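Local coordinates for protein UDP-N-acetylmuramate--L-alanine ligase (Thermotoga maritima, PDB 1J6U) that catalyses the ATP-dependent ligation of L-alanine to UDP-N-acetylmuramate, a cytoplasmic step of peptidoglycan biosynthesis for the bacterial cell wall, at residues Ile315-Pro320 with Ile324-Asp329; Glu422-Ile427 with Ser447-Glu452. All blocks are in the same frame, centred on the assembly; numbering follows the deposited sequence.

Overall arrangement
Both contacts belong to the C-terminal part of the Mur ligase, away from the predicted ATP-binding residues, and their centres lie about 12 Å apart. Interaction 1 is the hairpin at the edge of the six-stranded mixed sheet, with backbone hydrogen bonds and a ring stack, partly buried, consistent with 314-319 being an outermost strand. Interaction 2 is smaller and more buried: the short helix 423-426 and Ile427 meet helix 443-457 mainly through side chains, by one salt bridge and one apolar pair, Ile427 with Phe450. Helix 443-457 links the two, since Val326 packs on Phe450, Phe317 on Val451, and Asp328 OD1 probably hydrogen-bonds Ser447 OG at 2.7 Å.

Interaction 1: Ile315-Pro320 with Ile324-Asp329; sequences IAFHDP and IYVIDD
Val326 O is gripped by two successive amides, Ala316 N at 2.7 Å and Phe317 N at 3.2 Å, the signature of a classic beta bulge in the antiparallel hairpin of strands 314-319 and 324-329, at the edge of the C-terminal domain's six-stranded mixed sheet. Ala316 N arrives almost in line with the carbonyl bond (162°), whereas Phe317 N lies in the carbonyl plane on a lone pair. Beyond the bulge the pairing is regular: Val326 N bonds Phe317 O, and Asp319 and Ile324 exchange two backbone bonds beside the turn. On one face the His318 imidazole lies over the Tyr325 ring in an offset stack, centroids 3.8 Å apart and planes at 9°. With CG of His318 opposite its backbone N (chi1 174°) and Tyr325 CG beside its own, the two rings run alongside each other. A water bridges their ends, 2.6 Å from His318 NE2 and 3.2 Å from Tyr325 OH; Arg252 also bonds this hydroxyl. Farther along this face, Ile315 reaches Tyr325 and Ile327. The opposite face carries Phe317, Ile324 and Val326 against helix 443-457, where Asp319 OD1 bonds Tyr454 OH. Phe317 and Val326 come closest at their CB atoms, with Val326 CG2 also near the Phe317 ring. At the bulge, CB of Ala316 lies 3.3 Å from Asp328 OD2, while Asp328 OD1 bonds Ser447 OG.

Interaction 2: Glu422-Ile427 with Ser447-Glu452; sequences ELEKVI and SRRFVE
The short, weakly bonded helix 423-426 comes alongside helix 443-457 most closely at Glu424 and Phe450, whose CA atoms are 4.7 Å apart, and the chain leaves helical geometry at Ile427. The two helical segments cover a face of the mixed sheet in the C-terminal domain of the Mur ligase, the domain of the glutamate ligase family. This close approach puts the Glu424 side chain directly against the backbone of the longer helix: its CG is 3.6 Å from Phe450 N and also touches Arg449 CB. The Glu424 chain then bends at chi2 (94°), bringing the carboxylate over Arg449 CB and NE, the two side chains crossing obliquely. There OE2 of Glu424 accepts a hydrogen bond from Arg449 NE at 3.2 Å, nearly straight at 162°, within a salt bridge. The oxygen lies close to the guanidinium plane, but NE stands well above the carboxylate plane, and the two planes are 77° apart, so the groups do not form the flat, two-pronged pairing of a carboxylate with a guanidinium. Nearer the sheet, an apolar pair forms: the Phe450 ring reaches Ile427, just after the short helix, where Ile427 CG2 meets CE1 of Phe450 at 3.8 Å and the two side chains cross at about a right angle. Glu424 O lies near the plane of the Phe450 ring, at its edge, and it is also bonded by Arg453 NH1, which takes Ile427 O as well, linking the carbonyls of Glu424 and Ile427 to the longer helix. Residues of both segments pack on strand 433-438: Ile427 and Phe450 meet Phe435 and Phe437, and Phe450 reaches on to Val326 of strand 324-329.

Interaction 1: Ile315-Pro320 with Ile324-Asp329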
loop_
_atom_site.group_PDB
_atom_site.type_symbol
_atom_site.label_atom_id
_atom_site.label_comp_id
_atom_site.label_asym_id
_atom_site.label_seq_id
_atom_site.Cartn_x
_atom_site.Cartn_y
_atom_site.Cartn_z
ATOM N N ILE A 315 3.662 7.328 -11.275
ATOM C CA ILE A 315 3.591 8.362 -12.290
ATOM C C ILE A 315 2.251 8.181 -12.931
ATOM O O ILE A 315 2.002 7.180 -13.598
ATOM C CB ILE A 315 4.636 8.205 -13.401
ATOM C CG1 ILE A 315 6.062 8.258 -12.829
ATOM C CG2 ILE A 315 4.410 9.276 -14.469
ATOM C CD1 ILE A 315 6.580 9.581 -12.572
ATOM N N ALA A 316 1.387 9.164 -12.728
ATOM C CA ALA A 316 0.044 9.131 -13.290
ATOM C C ALA A 316 0.084 9.644 -14.716
ATOM O O ALA A 316 -0.664 9.195 -15.566
ATOM C CB ALA A 316 -0.880 9.993 -12.436
ATOM N N PHE A 317 0.992 10.577 -14.979
ATOM C CA PHE A 317 1.071 11.149 -16.299
ATOM C C PHE A 317 2.431 11.786 -16.581
ATOM O O PHE A 317 3.046 12.434 -15.727
ATOM C CB PHE A 317 -0.016 12.218 -16.454
ATOM C CG PHE A 317 0.070 12.961 -17.737
ATOM C CD1 PHE A 317 -0.419 12.399 -18.920
ATOM C CD2 PHE A 317 0.691 14.193 -17.790
ATOM C CE1 PHE A 317 -0.279 13.066 -20.139
ATOM C CE2 PHE A 317 0.832 14.871 -19.014
ATOM C CZ PHE A 317 0.354 14.313 -20.178
ATOM N N HIS A 318 2.899 11.612 -17.803
ATOM C CA HIS A 318 4.160 12.213 -18.161
ATOM C C HIS A 318 4.096 12.785 -19.553
ATOM O O HIS A 318 3.695 12.086 -20.472
ATOM C CB HIS A 318 5.292 11.191 -18.120
ATOM C CG HIS A 318 6.593 11.735 -18.621
ATOM N ND1 HIS A 318 7.500 10.970 -19.317
ATOM C CD2 HIS A 318 7.123 12.979 -18.553
ATOM C CE1 HIS A 318 8.530 11.720 -19.659
ATOM N NE2 HIS A 318 8.325 12.943 -19.210
ATOM N N ASP A 319 4.457 14.059 -19.706
ATOM C CA ASP A 319 4.496 14.651 -21.043
ATOM C C ASP A 319 5.970 14.884 -21.359
ATOM O O ASP A 319 6.606 15.804 -20.861
ATOM C CB ASP A 319 3.746 15.970 -21.133
ATOM C CG ASP A 319 3.708 16.507 -22.557
ATOM O OD1 ASP A 319 2.958 17.472 -22.799
ATOM O OD2 ASP A 319 4.428 15.952 -23.431
ATOM N N PRO A 320 6.524 14.027 -22.201
ATOM C CA PRO A 320 7.918 14.047 -22.633
ATOM C C PRO A 320 8.277 15.244 -23.504
ATOM O O PRO A 320 9.436 15.663 -23.542
ATOM C CB PRO A 320 8.065 12.699 -23.321
ATOM C CG PRO A 320 6.746 12.565 -23.995
ATOM C CD PRO A 320 5.736 13.050 -22.969
ATOM N N ILE A 324 6.831 17.310 -18.221
ATOM C CA ILE A 324 5.881 17.487 -17.131
ATOM C C ILE A 324 5.398 16.153 -16.569
ATOM O O ILE A 324 5.008 15.246 -17.309
ATOM C CB ILE A 324 4.662 18.328 -17.587
ATOM C CG1 ILE A 324 5.048 19.793 -17.558
ATOM C CG2 ILE A 324 3.471 18.134 -16.632
ATOM C CD1 ILE A 324 4.094 20.650 -18.339
ATOM N N TYR A 325 5.420 16.043 -15.251
ATOM C CA TYR A 325 4.967 14.815 -14.598
ATOM C C TYR A 325 3.886 15.061 -13.557
ATOM O O TYR A 325 3.908 16.055 -12.822
ATOM C CB TYR A 325 6.138 14.122 -13.853
ATOM C CG TYR A 325 7.284 13.641 -14.727
ATOM C CD1 TYR A 325 8.213 14.542 -15.213
ATOM C CD2 TYR A 325 7.453 12.271 -15.036
ATOM C CE1 TYR A 325 9.287 14.127 -15.975
ATOM C CE2 TYR A 325 8.547 11.827 -15.811
ATOM C CZ TYR A 325 9.457 12.777 -16.262
ATOM O OH TYR A 325 10.586 12.438 -16.932
ATOM N N VAL A 326 2.950 14.140 -13.471
ATOM C CA VAL A 326 1.943 14.204 -12.420
ATOM C C VAL A 326 2.185 12.886 -11.676
ATOM O O VAL A 326 2.062 11.776 -12.227
ATOM C CB VAL A 326 0.487 14.260 -12.985
ATOM C CG1 VAL A 326 -0.498 14.198 -11.829
ATOM C CG2 VAL A 326 0.266 15.570 -13.792
ATOM N N ILE A 327 2.530 13.012 -10.414
ATOM C CA ILE A 327 2.830 11.848 -9.588
ATOM C C ILE A 327 1.899 11.767 -8.365
ATOM O O ILE A 327 1.599 12.790 -7.728
ATOM C CB ILE A 327 4.334 11.917 -9.123
ATOM C CG1 ILE A 327 5.249 11.796 -10.344
ATOM C CG2 ILE A 327 4.679 10.758 -8.169
ATOM C CD1 ILE A 327 6.749 11.820 -10.003
ATOM N N ASP A 328 1.446 10.547 -8.058
ATOM C CA ASP A 328 0.582 10.268 -6.901
ATOM C C ASP A 328 1.294 9.588 -5.739
ATOM O O ASP A 328 2.020 8.612 -5.919
ATOM C CB ASP A 328 -0.575 9.365 -7.310
ATOM C CG ASP A 328 -1.504 10.032 -8.284
ATOM O OD1 ASP A 328 -1.950 11.137 -7.954
ATOM O OD2 ASP A 328 -1.799 9.469 -9.360
ATOM N N ASP A 329 1.085 10.094 -4.542
ATOM C CA ASP A 329 1.679 9.472 -3.386
ATOM C C ASP A 329 0.809 9.625 -2.154
ATOM O O ASP A 329 0.350 10.711 -1.846
ATOM C CB ASP A 329 3.063 10.018 -3.080
ATOM C CG ASP A 329 3.835 9.099 -2.151
ATOM O OD1 ASP A 329 3.840 9.328 -0.915
ATOM O OD2 ASP A 329 4.410 8.114 -2.672
HETATM O O HOH W 1 10.414 14.546 -19.396
#

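Interaction 2: Glu422-Ile427 with Ser447-Glu452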
loop_
_atom_site.group_PDB
_atom_site.type_symbol
_atom_site.label_atom_id
_atom_site.label_comp_id
_atom_site.label_asym_id
_atom_site.label_seq_id
_atom_site.Cartn_x
_atom_site.Cartn_y
_atom_site.Cartn_z
ATOM N N GLU A 422 -11.389 22.836 -6.447
ATOM C CA GLU A 422 -10.632 23.960 -6.916
ATOM C C GLU A 422 -9.196 23.615 -7.184
ATOM O O GLU A 422 -8.564 24.242 -8.049
ATOM C CB GLU A 422 -10.718 25.108 -5.899
ATOM C CG GLU A 422 -12.020 25.845 -6.020
ATOM C CD GLU A 422 -12.167 26.569 -7.363
ATOM O OE1 GLU A 422 -13.263 26.498 -7.984
ATOM O OE2 GLU A 422 -11.180 27.222 -7.785
ATOM N N LEU A 423 -8.684 22.632 -6.436
ATOM C CA LEU A 423 -7.297 22.149 -6.530
ATOM C C LEU A 423 -6.684 22.089 -7.961
ATOM O O LEU A 423 -5.738 22.813 -8.281
ATOM C CB LEU A 423 -7.223 20.776 -5.860
ATOM C CG LEU A 423 -6.173 20.578 -4.774
ATOM C CD1 LEU A 423 -6.190 21.740 -3.840
ATOM C CD2 LEU A 423 -6.453 19.298 -4.008
ATOM N N GLU A 424 -7.228 21.250 -8.833
ATOM C CA GLU A 424 -6.682 21.158 -10.179
ATOM C C GLU A 424 -6.707 22.460 -10.932
ATOM O O GLU A 424 -5.925 22.641 -11.854
ATOM C CB GLU A 424 -7.476 20.200 -11.051
ATOM C CG GLU A 424 -8.185 19.126 -10.324
ATOM C CD GLU A 424 -9.614 19.477 -10.009
ATOM O OE1 GLU A 424 -10.298 20.033 -10.923
ATOM O OE2 GLU A 424 -10.031 19.163 -8.854
ATOM N N LYS A 425 -7.634 23.339 -10.574
ATOM C CA LYS A 425 -7.821 24.598 -11.293
ATOM C C LYS A 425 -6.822 25.682 -10.953
ATOM O O LYS A 425 -6.444 26.495 -11.776
ATOM C CB LYS A 425 -9.234 25.148 -11.028
ATOM C CG LYS A 425 -10.340 24.120 -10.943
ATOM C CD LYS A 425 -11.379 24.404 -12.008
ATOM C CE LYS A 425 -12.517 23.383 -11.997
ATOM N NZ LYS A 425 -13.276 23.497 -10.729
ATOM N N VAL A 426 -6.428 25.675 -9.706
ATOM C CA VAL A 426 -5.528 26.647 -9.149
ATOM C C VAL A 426 -4.110 26.564 -9.669
ATOM O O VAL A 426 -3.364 27.553 -9.678
ATOM C CB VAL A 426 -5.555 26.440 -7.624
ATOM C CG1 VAL A 426 -4.249 26.791 -7.016
ATOM C CG2 VAL A 426 -6.714 27.227 -7.023
ATOM N N ILE A 427 -3.746 25.369 -10.109
ATOM C CA ILE A 427 -2.395 25.099 -10.548
ATOM C C ILE A 427 -1.971 25.675 -11.903
ATOM O O ILE A 427 -2.700 25.611 -12.902
ATOM C CB ILE A 427 -2.156 23.569 -10.480
ATOM C CG1 ILE A 427 -2.399 23.092 -9.046
ATOM C CG2 ILE A 427 -0.753 23.224 -10.852
ATOM C CD1 ILE A 427 -2.830 21.659 -8.977
ATOM N N SER A 447 -5.917 14.928 -8.764
ATOM C CA SER A 447 -4.809 14.485 -9.582
ATOM C C SER A 447 -5.306 14.041 -10.968
ATOM O O SER A 447 -4.764 14.479 -12.011
ATOM C CB SER A 447 -4.099 13.346 -8.858
ATOM O OG SER A 447 -3.172 12.727 -9.711
ATOM N N ARG A 448 -6.341 13.196 -10.990
ATOM C CA ARG A 448 -6.883 12.716 -12.257
ATOM C C ARG A 448 -7.507 13.872 -12.988
ATOM O O ARG A 448 -7.342 14.019 -14.202
ATOM C CB ARG A 448 -7.945 11.619 -12.067
ATOM C CG ARG A 448 -7.398 10.287 -11.486
ATOM C CD ARG A 448 -8.525 9.391 -10.911
ATOM N NE ARG A 448 -8.046 8.186 -10.215
ATOM C CZ ARG A 448 -8.823 7.392 -9.469
ATOM N NH1 ARG A 448 -10.115 7.676 -9.316
ATOM N NH2 ARG A 448 -8.316 6.310 -8.879
ATOM N N ARG A 449 -8.216 14.716 -12.254
ATOM C CA ARG A 449 -8.839 15.827 -12.934
ATOM C C ARG A 449 -7.778 16.747 -13.515
ATOM O O ARG A 449 -7.944 17.206 -14.640
ATOM C CB ARG A 449 -9.826 16.535 -12.017
ATOM C CG ARG A 449 -11.108 15.724 -11.895
ATOM C CD ARG A 449 -12.225 16.539 -11.307
ATOM N NE ARG A 449 -11.981 16.881 -9.907
ATOM C CZ ARG A 449 -12.385 16.149 -8.875
ATOM N NH1 ARG A 449 -13.063 15.024 -9.084
ATOM N NH2 ARG A 449 -12.102 16.546 -7.639
ATOM N N PHE A 450 -6.668 16.945 -12.793
ATOM C CA PHE A 450 -5.557 17.774 -13.279
ATOM C C PHE A 450 -4.981 17.188 -14.571
ATOM O O PHE A 450 -4.627 17.909 -15.510
ATOM C CB PHE A 450 -4.445 17.835 -12.247
ATOM C CG PHE A 450 -3.262 18.663 -12.678
ATOM C CD1 PHE A 450 -3.419 20.017 -12.974
ATOM C CD2 PHE A 450 -1.975 18.088 -12.787
ATOM C CE1 PHE A 450 -2.307 20.808 -13.380
ATOM C CE2 PHE A 450 -0.866 18.856 -13.182
ATOM C CZ PHE A 450 -1.029 20.223 -13.481
ATOM N N VAL A 451 -4.901 15.868 -14.631
ATOM C CA VAL A 451 -4.346 15.264 -15.812
ATOM C C VAL A 451 -5.314 15.515 -16.938
ATOM O O VAL A 451 -4.921 15.970 -18.023
ATOM C CB VAL A 451 -4.073 13.746 -15.598
ATOM C CG1 VAL A 451 -3.762 13.066 -16.933
ATOM C CG2 VAL A 451 -2.893 13.568 -14.661
ATOM N N GLU A 452 -6.588 15.237 -16.693
ATOM C CA GLU A 452 -7.587 15.475 -17.731
ATOM C C GLU A 452 -7.532 16.930 -18.243
ATOM O O GLU A 452 -7.618 17.175 -19.447
ATOM C CB GLU A 452 -8.986 15.116 -17.206
ATOM C CG GLU A 452 -9.172 13.602 -17.011
ATOM C CD GLU A 452 -10.430 13.207 -16.226
ATOM O OE1 GLU A 452 -10.832 13.966 -15.306
ATOM O OE2 GLU A 452 -10.997 12.120 -16.515
#